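Local coordinates for protein GrgF (Penicillium sp. sh18, PDB 6LZH) that acts as a polyketide transferase of the alpha/beta hydrolase fold in the biosynthesis of gregatin A, a fungal polyketide with an alkylated furanone core, at residues A34-P39 with D93-F98; R22-P27 with C63-P68; E169-P174 with I207-Y212. All blocks are in the same frame, centred on the assembly; numbering follows the deposited sequence.

Contact 1 of 3, residues A34-P39 with D93-F98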
ATOM      1  N   ALA A  34      -0.215 -27.412   8.467  1.00 18.15           N
ATOM      2  CA  ALA A  34      -0.305 -27.016   7.065  1.00 15.54           C
ATOM      3  C   ALA A  34       0.600 -25.817   6.795  1.00 18.69           C
ATOM      4  O   ALA A  34       1.008 -25.090   7.714  1.00 16.95           O
ATOM      5  CB  ALA A  34      -1.741 -26.677   6.652  1.00 15.12           C
ATOM      6  N   LEU A  35       0.879 -25.610   5.504  1.00 14.69           N
ATOM      7  CA  LEU A  35       1.840 -24.612   5.047  1.00 17.52           C
ATOM      8  C   LEU A  35       1.384 -24.042   3.713  1.00 17.67           C
ATOM      9  O   LEU A  35       1.078 -24.797   2.778  1.00 14.81           O
ATOM     10  CB  LEU A  35       3.233 -25.226   4.898  1.00 16.88           C
ATOM     11  CG  LEU A  35       4.404 -24.271   4.705  1.00 20.78           C
ATOM     12  CD1 LEU A  35       4.654 -23.487   5.975  1.00 17.70           C
ATOM     13  CD2 LEU A  35       5.654 -25.062   4.314  1.00 18.45           C
ATOM     14  N   ILE A  36       1.345 -22.713   3.636  1.00 15.13           N
ATOM     15  CA  ILE A  36       1.047 -21.977   2.412  1.00 13.76           C
ATOM     16  C   ILE A  36       2.354 -21.380   1.904  1.00 14.97           C
ATOM     17  O   ILE A  36       2.979 -20.563   2.598  1.00 14.74           O
ATOM     18  CB  ILE A  36      -0.004 -20.881   2.650  1.00 13.95           C
ATOM     19  CG1 ILE A  36      -1.284 -21.478   3.244  1.00 14.05           C
ATOM     20  CG2 ILE A  36      -0.280 -20.127   1.348  1.00 14.57           C
ATOM     21  CD1 ILE A  36      -2.316 -20.432   3.627  1.00 18.36           C
ATOM     22  N   MET A  37       2.759 -21.771   0.693  1.00 13.69           N
ATOM     23  CA  MET A  37       4.076 -21.448   0.147  1.00 15.66           C
ATOM     24  C   MET A  37       3.965 -20.409  -0.964  1.00 16.17           C
ATOM     25  O   MET A  37       3.135 -20.548  -1.872  1.00 15.70           O
ATOM     26  CB  MET A  37       4.758 -22.716  -0.378  1.00 11.78           C
ATOM     27  CG  MET A  37       4.994 -23.749   0.738  1.00 15.37           C
ATOM     28  SD  MET A  37       5.580 -25.336   0.110  1.00 20.22           S
ATOM     29  CE  MET A  37       7.234 -24.913  -0.479  1.00 17.77           C
ATOM     30  N   SER A  38       4.813 -19.380  -0.902  1.00 11.64           N
ATOM     31  CA  SER A  38       4.776 -18.260  -1.834  1.00 12.88           C
ATOM     32  C   SER A  38       6.078 -18.223  -2.622  1.00 16.07           C
ATOM     33  O   SER A  38       7.167 -18.301  -2.020  1.00 12.19           O
ATOM     34  CB  SER A  38       4.590 -16.915  -1.092  1.00 15.94           C
ATOM     35  OG  SER A  38       3.327 -16.810  -0.469  1.00 16.64           O
ATOM     36  N   PRO A  39       6.013 -18.071  -3.954  1.00 16.20           N
ATOM     37  CA  PRO A  39       7.218 -18.192  -4.783  1.00 14.71           C
ATOM     38  C   PRO A  39       7.965 -16.878  -4.936  1.00 15.77           C
ATOM     39  O   PRO A  39       7.535 -15.844  -4.405  1.00 17.07           O
ATOM     40  CB  PRO A  39       6.658 -18.683  -6.130  1.00 16.16           C
ATOM     41  CG  PRO A  39       5.293 -18.051  -6.193  1.00 17.93           C
ATOM     42  CD  PRO A  39       4.781 -17.979  -4.763  1.00 16.32           C
ATOM     43  N   ASP A  93      -6.683 -14.510   2.583  1.00 15.36           N
ATOM     44  CA  ASP A  93      -7.778 -15.247   1.959  1.00 14.73           C
ATOM     45  C   ASP A  93      -7.413 -16.719   1.808  1.00 16.12           C
ATOM     46  O   ASP A  93      -8.274 -17.602   1.947  1.00 17.06           O
ATOM     47  CB  ASP A  93      -8.125 -14.624   0.598  1.00 15.61           C
ATOM     48  CG  ASP A  93      -8.654 -13.205   0.730  1.00 16.85           C
ATOM     49  OD1 ASP A  93      -9.132 -12.870   1.837  1.00 17.04           O
ATOM     50  OD2 ASP A  93      -8.580 -12.425  -0.267  1.00 19.93           O
ATOM     51  N   ALA A  94      -6.139 -17.001   1.555  1.00 13.61           N
ATOM     52  CA  ALA A  94      -5.694 -18.390   1.489  1.00 17.54           C
ATOM     53  C   ALA A  94      -5.836 -19.080   2.843  1.00 16.93           C
ATOM     54  O   ALA A  94      -6.295 -20.226   2.916  1.00 18.43           O
ATOM     55  CB  ALA A  94      -4.245 -18.443   0.994  1.00 12.49           C
ATOM     56  N   VAL A  95      -5.464 -18.391   3.931  1.00 17.06           N
ATOM     57  CA  VAL A  95      -5.625 -18.962   5.270  1.00 16.47           C
ATOM     58  C   VAL A  95      -7.102 -19.263   5.539  1.00 22.01           C
ATOM     59  O   VAL A  95      -7.453 -20.342   6.031  1.00 20.02           O
ATOM     60  CB  VAL A  95      -5.032 -18.010   6.330  1.00 16.36           C
ATOM     61  CG1 VAL A  95      -5.566 -18.339   7.740  1.00 17.48           C
ATOM     62  CG2 VAL A  95      -3.501 -18.019   6.298  1.00 15.19           C
ATOM     63  N   THR A  96      -7.985 -18.315   5.205  1.00 18.11           N
ATOM     64  CA  THR A  96      -9.431 -18.515   5.350  1.00 18.70           C
ATOM     65  C   THR A  96      -9.892 -19.771   4.626  1.00 23.16           C
ATOM     66  O   THR A  96     -10.610 -20.601   5.193  1.00 23.05           O
ATOM     67  CB  THR A  96     -10.175 -17.294   4.805  1.00 20.50           C
ATOM     68  OG1 THR A  96      -9.830 -16.151   5.590  1.00 18.46           O
ATOM     69  CG2 THR A  96     -11.694 -17.507   4.822  1.00 18.54           C
ATOM     70  N   TRP A  97      -9.502 -19.905   3.359  1.00 18.67           N
ATOM     71  CA  TRP A  97      -9.814 -21.101   2.580  1.00 22.13           C
ATOM     72  C   TRP A  97      -9.266 -22.361   3.244  1.00 25.97           C
ATOM     73  O   TRP A  97      -9.981 -23.363   3.405  1.00 22.45           O
ATOM     74  CB  TRP A  97      -9.231 -20.941   1.172  1.00 19.28           C
ATOM     75  CG  TRP A  97      -9.433 -22.098   0.275  1.00 22.32           C
ATOM     76  CD1 TRP A  97     -10.562 -22.402  -0.431  1.00 24.06           C
ATOM     77  CD2 TRP A  97      -8.470 -23.114  -0.044  1.00 23.97           C
ATOM     78  NE1 TRP A  97     -10.361 -23.559  -1.167  1.00 23.91           N
ATOM     79  CE2 TRP A  97      -9.085 -24.008  -0.944  1.00 24.99           C
ATOM     80  CE3 TRP A  97      -7.148 -23.350   0.345  1.00 24.35           C
ATOM     81  CZ2 TRP A  97      -8.425 -25.124  -1.455  1.00 28.17           C
ATOM     82  CZ3 TRP A  97      -6.489 -24.456  -0.166  1.00 28.30           C
ATOM     83  CH2 TRP A  97      -7.129 -25.329  -1.058  1.00 27.96           C
ATOM     84  N   PHE A  98      -7.985 -22.333   3.626  1.00 23.00           N
ATOM     85  CA  PHE A  98      -7.314 -23.550   4.072  1.00 23.24           C
ATOM     86  C   PHE A  98      -7.935 -24.102   5.342  1.00 26.66           C
ATOM     87  O   PHE A  98      -8.016 -25.327   5.511  1.00 33.00           O
ATOM     88  CB  PHE A  98      -5.818 -23.280   4.296  1.00 25.79           C
ATOM     89  CG  PHE A  98      -4.962 -24.474   4.036  1.00 24.84           C
ATOM     90  CD1 PHE A  98      -5.581 -25.670   3.721  1.00 29.56           C
ATOM     91  CD2 PHE A  98      -3.583 -24.418   4.059  1.00 28.72           C
ATOM     92  CE1 PHE A  98      -4.860 -26.792   3.451  1.00 36.28           C
ATOM     93  CE2 PHE A  98      -2.832 -25.577   3.781  1.00 32.87           C
ATOM     94  CZ  PHE A  98      -3.495 -26.753   3.483  1.00 31.39           C
TER
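In the alpha/beta hydrolase core, helix 84-99 packs on a face of the central sheet, and here its residues Ala94, Val95 and Phe98 meet Ala34 and Ile36 of strand 32-38. The axes of strand 34-38 and helix 93-98 run nearly antiparallel, at 149°, and approach to 9.9 Å, a spacing bridged mainly by apolar side chains; no hydrogen bond joins the segments. Ala34 and Ile36, two residues apart on the strand, both point at the helix. Ala34 CB sits 3.3 Å from Phe98 CE2 and also touches CZ, approaching the ring obliquely. This fit is tight, and the first torsion of Phe98, -149°, is well off a staggered value. Ile36 and Phe98 slide past each other in opposite directions, with Ile36 CG1 3.8 Å from Phe98 CD2. The chain of Ile36 is extended at its second torsion (chi2 175°), which carries CD1 toward the helix. There CD1 lies 3.8 Å from Ala94 CB and equally close to Val95 CG2, the Ile36 and Val95 side chains crossing at about a right angle. Tyr66 of strand 62-66 touches both Ile36 and Ala94. Asp93, which does not meet the strand, forms a salt bridge with Arg161 of the second subunit. The helix links parallel strands 62-66 and 108-114, which flank strand 32-38, so a crossover helix packs on the strand between, as in beta-alpha-beta units of the alpha/beta hydrolase fold.

Contact 2 of 3, residues R22-P27 with C63-P68; sequences RGWLFP and CLLYDP
Antiparallel strand pairing near one edge of the mixed central sheet joins Gly23, Trp24, Leu25 and Phe26 of strand 20-26 to Tyr66, Leu65, Leu64 and Cys63 of strand 62-66. Trp24 and Leu65 form a hydrogen-bonded pair, Trp24 N giving to Leu65 O at 2.7 Å and Leu65 N to Trp24 O at 2.8 Å. Phe26 and Cys63 repeat the pattern, but there the return bond, from Cys63 N to Phe26 O, is longer at 3.0 Å and its donor is tilted from the carbonyl plane. A fifth backbone bond runs from Asp67 N to Arg22 O; all five are close to straight, with angles at hydrogen of 160° to 176°. At the non-hydrogen-bonded pair Gly23 and Tyr66 the CA atoms come to 3.7 Å, and a side-chain carbon on Gly23 would collide with Leu65 O. Leu25 rests CD1 3.6 Å from Cys63 O, placed there by its second torsion (chi2 65°); Leu64 answers with CD1 3.7 Å from Trp24 O. On the opposite face Leu65 CB meets the edge of the Phe26 ring at CE1, 4.2 Å away. The charged ends form salt bridges elsewhere: Arg22 with Asp75 and Glu12, Asp67 with Lys45. The chemistry thus implies a join made chiefly by backbone bonds, with mostly apolar side chains on either face, Trp24 making cation-pi contacts with Arg8 and Lys45.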
ATOM      1  N   ARG A  22      -5.194 -19.947  -8.401  1.00 17.39           N
ATOM      2  CA  ARG A  22      -5.131 -21.383  -8.643  1.00 16.67           C
ATOM      3  C   ARG A  22      -3.789 -21.927  -8.198  1.00 22.65           C
ATOM      4  O   ARG A  22      -2.771 -21.226  -8.233  1.00 17.64           O
ATOM      5  CB  ARG A  22      -5.381 -21.696 -10.135  1.00 20.35           C
ATOM      6  CG  ARG A  22      -6.762 -21.221 -10.611  1.00 21.42           C
ATOM      7  CD  ARG A  22      -7.086 -21.519 -12.085  1.00 21.24           C
ATOM      8  NE  ARG A  22      -8.442 -21.062 -12.408  1.00 24.65           N
ATOM      9  CZ  ARG A  22      -8.760 -19.809 -12.740  1.00 25.46           C
ATOM     10  NH1 ARG A  22      -7.829 -18.873 -12.836  1.00 19.83           N
ATOM     11  NH2 ARG A  22     -10.022 -19.489 -12.995  1.00 29.69           N
ATOM     12  N   GLY A  23      -3.797 -23.183  -7.778  1.00 16.45           N
ATOM     13  CA  GLY A  23      -2.583 -23.758  -7.273  1.00 19.33           C
ATOM     14  C   GLY A  23      -2.718 -25.241  -7.044  1.00 19.41           C
ATOM     15  O   GLY A  23      -3.605 -25.906  -7.594  1.00 15.36           O
ATOM     16  N   TRP A  24      -1.823 -25.735  -6.207  1.00 16.91           N
ATOM     17  CA  TRP A  24      -1.663 -27.154  -5.957  1.00 19.76           C
ATOM     18  C   TRP A  24      -1.755 -27.398  -4.468  1.00 18.24           C
ATOM     19  O   TRP A  24      -1.166 -26.663  -3.673  1.00 17.90           O
ATOM     20  CB  TRP A  24      -0.309 -27.675  -6.461  1.00 19.63           C
ATOM     21  CG  TRP A  24      -0.193 -27.768  -7.942  1.00 19.88           C
ATOM     22  CD1 TRP A  24      -1.184 -28.109  -8.825  1.00 21.43           C
ATOM     23  CD2 TRP A  24       0.983 -27.544  -8.725  1.00 17.17           C
ATOM     24  NE1 TRP A  24      -0.696 -28.097 -10.103  1.00 20.27           N
ATOM     25  CE2 TRP A  24       0.631 -27.751 -10.074  1.00 20.15           C
ATOM     26  CE3 TRP A  24       2.301 -27.170  -8.417  1.00 18.44           C
ATOM     27  CZ2 TRP A  24       1.550 -27.613 -11.118  1.00 23.86           C
ATOM     28  CZ3 TRP A  24       3.211 -27.034  -9.454  1.00 23.81           C
ATOM     29  CH2 TRP A  24       2.829 -27.256 -10.792  1.00 22.28           C
ATOM     30  N   LEU A  25      -2.473 -28.452  -4.109  1.00 17.85           N
ATOM     31  CA  LEU A  25      -2.588 -28.916  -2.742  1.00 18.33           C
ATOM     32  C   LEU A  25      -1.820 -30.227  -2.620  1.00 21.80           C
ATOM     33  O   LEU A  25      -2.060 -31.154  -3.398  1.00 18.25           O
ATOM     34  CB  LEU A  25      -4.062 -29.110  -2.383  1.00 19.89           C
ATOM     35  CG  LEU A  25      -4.392 -29.657  -0.999  1.00 23.51           C
ATOM     36  CD1 LEU A  25      -3.963 -28.670   0.051  1.00 24.87           C
ATOM     37  CD2 LEU A  25      -5.899 -29.933  -0.905  1.00 29.65           C
ATOM     38  N   PHE A  26      -0.887 -30.296  -1.663  1.00 18.89           N
ATOM     39  CA  PHE A  26      -0.132 -31.514  -1.350  1.00 19.22           C
ATOM     40  C   PHE A  26      -0.623 -32.045  -0.004  1.00 19.56           C
ATOM     41  O   PHE A  26      -0.108 -31.652   1.060  1.00 16.40           O
ATOM     42  CB  PHE A  26       1.382 -31.255  -1.315  1.00 17.81           C
ATOM     43  CG  PHE A  26       1.956 -30.753  -2.626  1.00 19.05           C
ATOM     44  CD1 PHE A  26       1.789 -29.424  -3.013  1.00 18.83           C
ATOM     45  CD2 PHE A  26       2.662 -31.610  -3.474  1.00 18.42           C
ATOM     46  CE1 PHE A  26       2.311 -28.962  -4.218  1.00 19.72           C
ATOM     47  CE2 PHE A  26       3.204 -31.144  -4.667  1.00 19.46           C
ATOM     48  CZ  PHE A  26       3.025 -29.826  -5.040  1.00 19.65           C
ATOM     49  N   PRO A  27      -1.635 -32.918   0.008  1.00 18.64           N
ATOM     50  CA  PRO A  27      -2.230 -33.338   1.281  1.00 19.89           C
ATOM     51  C   PRO A  27      -1.338 -34.292   2.047  1.00 22.61           C
ATOM     52  O   PRO A  27      -0.769 -35.232   1.485  1.00 24.45           O
ATOM     53  CB  PRO A  27      -3.533 -34.030   0.854  1.00 21.85           C
ATOM     54  CG  PRO A  27      -3.301 -34.426  -0.554  1.00 20.35           C
ATOM     55  CD  PRO A  27      -2.441 -33.351  -1.146  1.00 18.58           C
ATOM     56  N   CYS A  63       0.517 -28.942   2.226  1.00 17.70           N
ATOM     57  CA  CYS A  63       1.031 -27.730   1.605  1.00 16.36           C
ATOM     58  C   CYS A  63       0.099 -27.215   0.513  1.00 19.86           C
ATOM     59  O   CYS A  63      -0.455 -27.991  -0.276  1.00 18.16           O
ATOM     60  CB  CYS A  63       2.438 -27.973   1.021  1.00 15.05           C
ATOM     61  SG  CYS A  63       3.650 -28.405   2.303  1.00 20.27           S
ATOM     62  N   LEU A  64      -0.086 -25.895   0.510  1.00 12.15           N
ATOM     63  CA  LEU A  64      -0.788 -25.155  -0.535  1.00 15.50           C
ATOM     64  C   LEU A  64       0.243 -24.312  -1.278  1.00 17.44           C
ATOM     65  O   LEU A  64       0.946 -23.495  -0.670  1.00 15.57           O
ATOM     66  CB  LEU A  64      -1.881 -24.248   0.049  1.00 15.00           C
ATOM     67  CG  LEU A  64      -2.553 -23.309  -0.968  1.00 17.21           C
ATOM     68  CD1 LEU A  64      -3.330 -24.089  -2.075  1.00 17.81           C
ATOM     69  CD2 LEU A  64      -3.456 -22.304  -0.272  1.00 19.42           C
ATOM     70  N   LEU A  65       0.352 -24.524  -2.583  1.00 15.18           N
ATOM     71  CA  LEU A  65       1.290 -23.785  -3.419  1.00 17.44           C
ATOM     72  C   LEU A  65       0.484 -23.164  -4.544  1.00 18.72           C
ATOM     73  O   LEU A  65      -0.114 -23.892  -5.338  1.00 23.68           O
ATOM     74  CB  LEU A  65       2.363 -24.743  -3.961  1.00 17.44           C
ATOM     75  CG  LEU A  65       3.423 -24.261  -4.922  1.00 21.59           C
ATOM     76  CD1 LEU A  65       4.059 -23.018  -4.359  1.00 20.79           C
ATOM     77  CD2 LEU A  65       4.471 -25.377  -5.167  1.00 18.99           C
ATOM     78  N   TYR A  66       0.445 -21.836  -4.623  1.00 18.64           N
ATOM     79  CA  TYR A  66      -0.449 -21.223  -5.594  1.00 18.03           C
ATOM     80  C   TYR A  66       0.213 -20.092  -6.367  1.00 17.01           C
ATOM     81  O   TYR A  66       1.230 -19.534  -5.951  1.00 18.09           O
ATOM     82  CB  TYR A  66      -1.736 -20.745  -4.928  1.00 21.96           C
ATOM     83  CG  TYR A  66      -1.673 -19.567  -3.981  1.00 23.52           C
ATOM     84  CD1 TYR A  66      -1.609 -18.261  -4.463  1.00 21.77           C
ATOM     85  CD2 TYR A  66      -1.773 -19.757  -2.612  1.00 24.87           C
ATOM     86  CE1 TYR A  66      -1.601 -17.188  -3.613  1.00 23.43           C
ATOM     87  CE2 TYR A  66      -1.776 -18.678  -1.732  1.00 28.90           C
ATOM     88  CZ  TYR A  66      -1.692 -17.392  -2.241  1.00 26.55           C
ATOM     89  OH  TYR A  66      -1.695 -16.307  -1.389  1.00 25.80           O
ATOM     90  N   ASP A  67      -0.368 -19.797  -7.537  1.00 16.74           N
ATOM     91  CA  ASP A  67       0.125 -18.712  -8.374  1.00 18.48           C
ATOM     92  C   ASP A  67      -0.464 -17.409  -7.858  1.00 18.41           C
ATOM     93  O   ASP A  67      -1.692 -17.317  -7.698  1.00 18.65           O
ATOM     94  CB  ASP A  67      -0.251 -18.923  -9.851  1.00 15.50           C
ATOM     95  CG  ASP A  67       0.575 -20.016 -10.519  1.00 19.94           C
ATOM     96  OD1 ASP A  67       1.788 -20.087 -10.257  1.00 21.25           O
ATOM     97  OD2 ASP A  67       0.029 -20.785 -11.335  1.00 17.99           O
ATOM     98  N   PRO A  68       0.358 -16.419  -7.522  1.00 16.65           N
ATOM     99  CA  PRO A  68      -0.184 -15.124  -7.098  1.00 16.61           C
ATOM    100  C   PRO A  68      -0.988 -14.484  -8.220  1.00 18.75           C
ATOM    101  O   PRO A  68      -0.969 -14.918  -9.373  1.00 18.75           O
ATOM    102  CB  PRO A  68       1.067 -14.302  -6.760  1.00 18.82           C
ATOM    103  CG  PRO A  68       2.145 -15.324  -6.521  1.00 21.17           C
ATOM    104  CD  PRO A  68       1.831 -16.458  -7.446  1.00 17.55           C
TER

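Contact 3 of 3, residues E169-P174 with I207-Y212; sequences EPMYLP and ISVQTY
Tyr172 and Leu173 pair with Ser208 and Ile207 in a short two-stranded antiparallel ribbon that runs straight into a helix. Leu173 and Ile207 satisfy each other's backbones: Leu173 N gives to Ile207 O at 2.8 Å and Ile207 N to Leu173 O at 3.0 Å. Beyond them, Val209 N gives to Met171 O at 3.1 Å, the donor tilted from the carbonyl plane. Ser208 is the N-cap of helix 209-216. Thr211 N gives to Ser208 O at 3.0 Å and only weakly to Ser208 OG, which also accepts from Thr211 OG1 at 2.9 Å and is hydrogen-bonded to Asp81. The Tyr172 ring comes up obliquely to the backbone, CD2 lying 3.3 Å from Ser208 N, while its OH is hydrogen-bonded to Arg79 O. An alanine at Tyr172 would probably leave Arg79 O without this partner and open a gap beside Ser208. Val209 CG1 fits between Met171 SD, 3.5 Å away, and Leu173 CG, 3.7 Å away, the Leu173 and Val209 side chains crossing at about a right angle. Helix 150-165 borders the ribbon: its Asp160 is hydrogen-bonded to both Met171 N and Gln210 NE2 and packs on Val209, so ribbon, helix 209-216 and helix 150-165 are tied together.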
ATOM      1  N   GLU A 169      -2.812  -0.918 -24.069  1.00 17.70           N
ATOM      2  CA  GLU A 169      -2.363  -2.022 -23.238  1.00 17.16           C
ATOM      3  C   GLU A 169      -1.398  -1.521 -22.163  1.00 16.73           C
ATOM      4  O   GLU A 169      -0.751  -0.485 -22.332  1.00 15.00           O
ATOM      5  CB  GLU A 169      -1.672  -3.078 -24.097  1.00 20.35           C
ATOM      6  CG  GLU A 169      -2.597  -3.797 -25.065  1.00 24.88           C
ATOM      7  CD  GLU A 169      -3.742  -4.470 -24.369  1.00 25.56           C
ATOM      8  OE1 GLU A 169      -4.904  -4.091 -24.641  1.00 28.30           O
ATOM      9  OE2 GLU A 169      -3.488  -5.368 -23.537  1.00 29.79           O
ATOM     10  N   PRO A 170      -1.264  -2.259 -21.058  1.00 17.76           N
ATOM     11  CA  PRO A 170      -0.327  -1.839 -20.007  1.00 15.62           C
ATOM     12  C   PRO A 170       1.109  -1.884 -20.499  1.00 15.39           C
ATOM     13  O   PRO A 170       1.471  -2.683 -21.358  1.00 17.09           O
ATOM     14  CB  PRO A 170      -0.572  -2.849 -18.879  1.00 17.40           C
ATOM     15  CG  PRO A 170      -1.935  -3.477 -19.189  1.00 19.52           C
ATOM     16  CD  PRO A 170      -2.019  -3.473 -20.688  1.00 19.90           C
ATOM     17  N   MET A 171       1.930  -0.993 -19.962  1.00 17.73           N
ATOM     18  CA  MET A 171       3.331  -0.932 -20.352  1.00 19.83           C
ATOM     19  C   MET A 171       4.178  -1.827 -19.458  1.00 22.67           C
ATOM     20  O   MET A 171       3.967  -1.904 -18.246  1.00 18.88           O
ATOM     21  CB  MET A 171       3.828   0.512 -20.291  1.00 21.99           C
ATOM     22  CG  MET A 171       5.294   0.686 -20.552  1.00 25.26           C
ATOM     23  SD  MET A 171       5.842   2.314 -19.979  1.00 35.49           S
ATOM     24  CE  MET A 171       4.470   3.324 -20.549  1.00 27.08           C
ATOM     25  N   TYR A 172       5.145  -2.504 -20.065  1.00 21.03           N
ATOM     26  CA  TYR A 172       6.026  -3.410 -19.344  1.00 26.83           C
ATOM     27  C   TYR A 172       7.473  -2.980 -19.525  1.00 27.89           C
ATOM     28  O   TYR A 172       7.837  -2.362 -20.529  1.00 27.83           O
ATOM     29  CB  TYR A 172       5.842  -4.855 -19.816  1.00 22.27           C
ATOM     30  CG  TYR A 172       4.525  -5.445 -19.363  1.00 21.54           C
ATOM     31  CD1 TYR A 172       3.379  -5.281 -20.117  1.00 17.32           C
ATOM     32  CD2 TYR A 172       4.435  -6.167 -18.175  1.00 22.37           C
ATOM     33  CE1 TYR A 172       2.171  -5.799 -19.714  1.00 18.93           C
ATOM     34  CE2 TYR A 172       3.223  -6.692 -17.757  1.00 17.87           C
ATOM     35  CZ  TYR A 172       2.098  -6.502 -18.534  1.00 19.73           C
ATOM     36  OH  TYR A 172       0.891  -7.015 -18.142  1.00 23.11           O
ATOM     37  N   LEU A 173       8.285  -3.286 -18.526  1.00 27.49           N
ATOM     38  CA  LEU A 173       9.717  -3.138 -18.668  1.00 26.39           C
ATOM     39  C   LEU A 173      10.370  -4.504 -18.798  1.00 31.10           C
ATOM     40  O   LEU A 173       9.947  -5.444 -18.121  1.00 28.97           O
ATOM     41  CB  LEU A 173      10.314  -2.417 -17.463  1.00 27.69           C
ATOM     42  CG  LEU A 173       9.904  -0.959 -17.373  1.00 33.37           C
ATOM     43  CD1 LEU A 173      10.519  -0.338 -16.135  1.00 32.83           C
ATOM     44  CD2 LEU A 173      10.320  -0.237 -18.654  1.00 34.82           C
ATOM     45  N   PRO A 174      11.391  -4.647 -19.638  1.00 31.81           N
ATOM     46  CA  PRO A 174      12.156  -5.894 -19.659  1.00 32.03           C
ATOM     47  C   PRO A 174      13.165  -5.925 -18.523  1.00 31.79           C
ATOM     48  O   PRO A 174      13.571  -4.893 -17.976  1.00 30.29           O
ATOM     49  CB  PRO A 174      12.865  -5.845 -21.016  1.00 36.37           C
ATOM     50  CG  PRO A 174      13.149  -4.376 -21.186  1.00 32.51           C
ATOM     51  CD  PRO A 174      11.964  -3.639 -20.550  1.00 32.99           C
ATOM     52  N   ILE A 207       7.907  -7.090 -16.567  1.00 22.64           N
ATOM     53  CA  ILE A 207       7.201  -6.718 -15.352  1.00 21.78           C
ATOM     54  C   ILE A 207       6.514  -5.383 -15.624  1.00 24.65           C
ATOM     55  O   ILE A 207       7.055  -4.540 -16.346  1.00 22.11           O
ATOM     56  CB  ILE A 207       8.175  -6.652 -14.155  1.00 22.07           C
ATOM     57  CG1 ILE A 207       7.408  -6.456 -12.854  1.00 25.98           C
ATOM     58  CG2 ILE A 207       9.196  -5.550 -14.331  1.00 27.19           C
ATOM     59  CD1 ILE A 207       6.941  -7.749 -12.263  1.00 26.15           C
ATOM     60  N   SER A 208       5.299  -5.209 -15.098  1.00 23.62           N
ATOM     61  CA  SER A 208       4.582  -3.962 -15.338  1.00 20.94           C
ATOM     62  C   SER A 208       5.340  -2.791 -14.727  1.00 20.10           C
ATOM     63  O   SER A 208       5.978  -2.921 -13.681  1.00 18.59           O
ATOM     64  CB  SER A 208       3.173  -4.021 -14.743  1.00 20.84           C
ATOM     65  OG  SER A 208       3.241  -3.935 -13.331  1.00 25.01           O
ATOM     66  N   VAL A 209       5.265  -1.634 -15.389  1.00 18.42           N
ATOM     67  CA  VAL A 209       5.863  -0.439 -14.796  1.00 20.63           C
ATOM     68  C   VAL A 209       5.177  -0.078 -13.486  1.00 19.15           C
ATOM     69  O   VAL A 209       5.777   0.576 -12.634  1.00 19.01           O
ATOM     70  CB  VAL A 209       5.839   0.764 -15.765  1.00 20.85           C
ATOM     71  CG1 VAL A 209       6.523   0.418 -17.074  1.00 23.69           C
ATOM     72  CG2 VAL A 209       4.410   1.242 -16.027  1.00 22.06           C
ATOM     73  N   GLN A 210       3.914  -0.472 -13.302  1.00 17.31           N
ATOM     74  CA  GLN A 210       3.241  -0.152 -12.053  1.00 19.50           C
ATOM     75  C   GLN A 210       3.851  -0.909 -10.884  1.00 20.74           C
ATOM     76  O   GLN A 210       3.690  -0.488  -9.728  1.00 16.70           O
ATOM     77  CB  GLN A 210       1.739  -0.468 -12.165  1.00 19.68           C
ATOM     78  CG  GLN A 210       1.035   0.341 -13.259  1.00 17.01           C
ATOM     79  CD  GLN A 210       1.127   1.842 -12.999  1.00 18.68           C
ATOM     80  OE1 GLN A 210       1.139   2.296 -11.839  1.00 19.02           O
ATOM     81  NE2 GLN A 210       1.197   2.621 -14.075  1.00 18.15           N
ATOM     82  N   THR A 211       4.527  -2.026 -11.161  1.00 17.78           N
ATOM     83  CA  THR A 211       5.189  -2.768 -10.093  1.00 21.31           C
ATOM     84  C   THR A 211       6.130  -1.863  -9.305  1.00 21.95           C
ATOM     85  O   THR A 211       6.126  -1.878  -8.071  1.00 19.69           O
ATOM     86  CB  THR A 211       5.952  -3.961 -10.678  1.00 22.45           C
ATOM     87  OG1 THR A 211       5.025  -4.907 -11.244  1.00 17.83           O
ATOM     88  CG2 THR A 211       6.791  -4.638  -9.595  1.00 21.08           C
ATOM     89  N   TYR A 212       6.913  -1.036 -10.001  1.00 21.35           N
ATOM     90  CA  TYR A 212       7.864  -0.162  -9.314  1.00 21.87           C
ATOM     91  C   TYR A 212       7.145   0.943  -8.538  1.00 24.56           C
ATOM     92  O   TYR A 212       7.547   1.280  -7.417  1.00 25.19           O
ATOM     93  CB  TYR A 212       8.858   0.431 -10.318  1.00 26.77           C
ATOM     94  CG  TYR A 212       9.972   1.221  -9.642  1.00 30.12           C
ATOM     95  CD1 TYR A 212      11.124   0.587  -9.183  1.00 33.03           C
ATOM     96  CD2 TYR A 212       9.858   2.594  -9.437  1.00 30.38           C
ATOM     97  CE1 TYR A 212      12.145   1.303  -8.548  1.00 32.76           C
ATOM     98  CE2 TYR A 212      10.869   3.316  -8.799  1.00 30.95           C
ATOM     99  CZ  TYR A 212      12.008   2.665  -8.358  1.00 37.38           C
ATOM    100  OH  TYR A 212      13.012   3.377  -7.732  1.00 36.67           O
TER

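Contacts 1 and 2 are buried and share the central sheet: strands 32-38 and 62-66 are neighbours, probably hydrogen-bonded, Leu35 O and Leu64 N lying 2.8 Å apart. Their chemistry differs with position, contact 2 being an in-sheet ladder of backbone bonds and contact 1 an apolar helix-on-sheet layer with no hydrogen bond between its segments. Contact 3 is only partly buried, its centre about 27 Å from that of contact 1, and mixes ribbon bonds with a side-chain helix cap. It belongs to the insertion between strands 133-137 and 232-237, where alpha/beta hydrolases commonly carry a lid; Ile207 is about 11 Å, side chain to side chain, from the active-site Cys115.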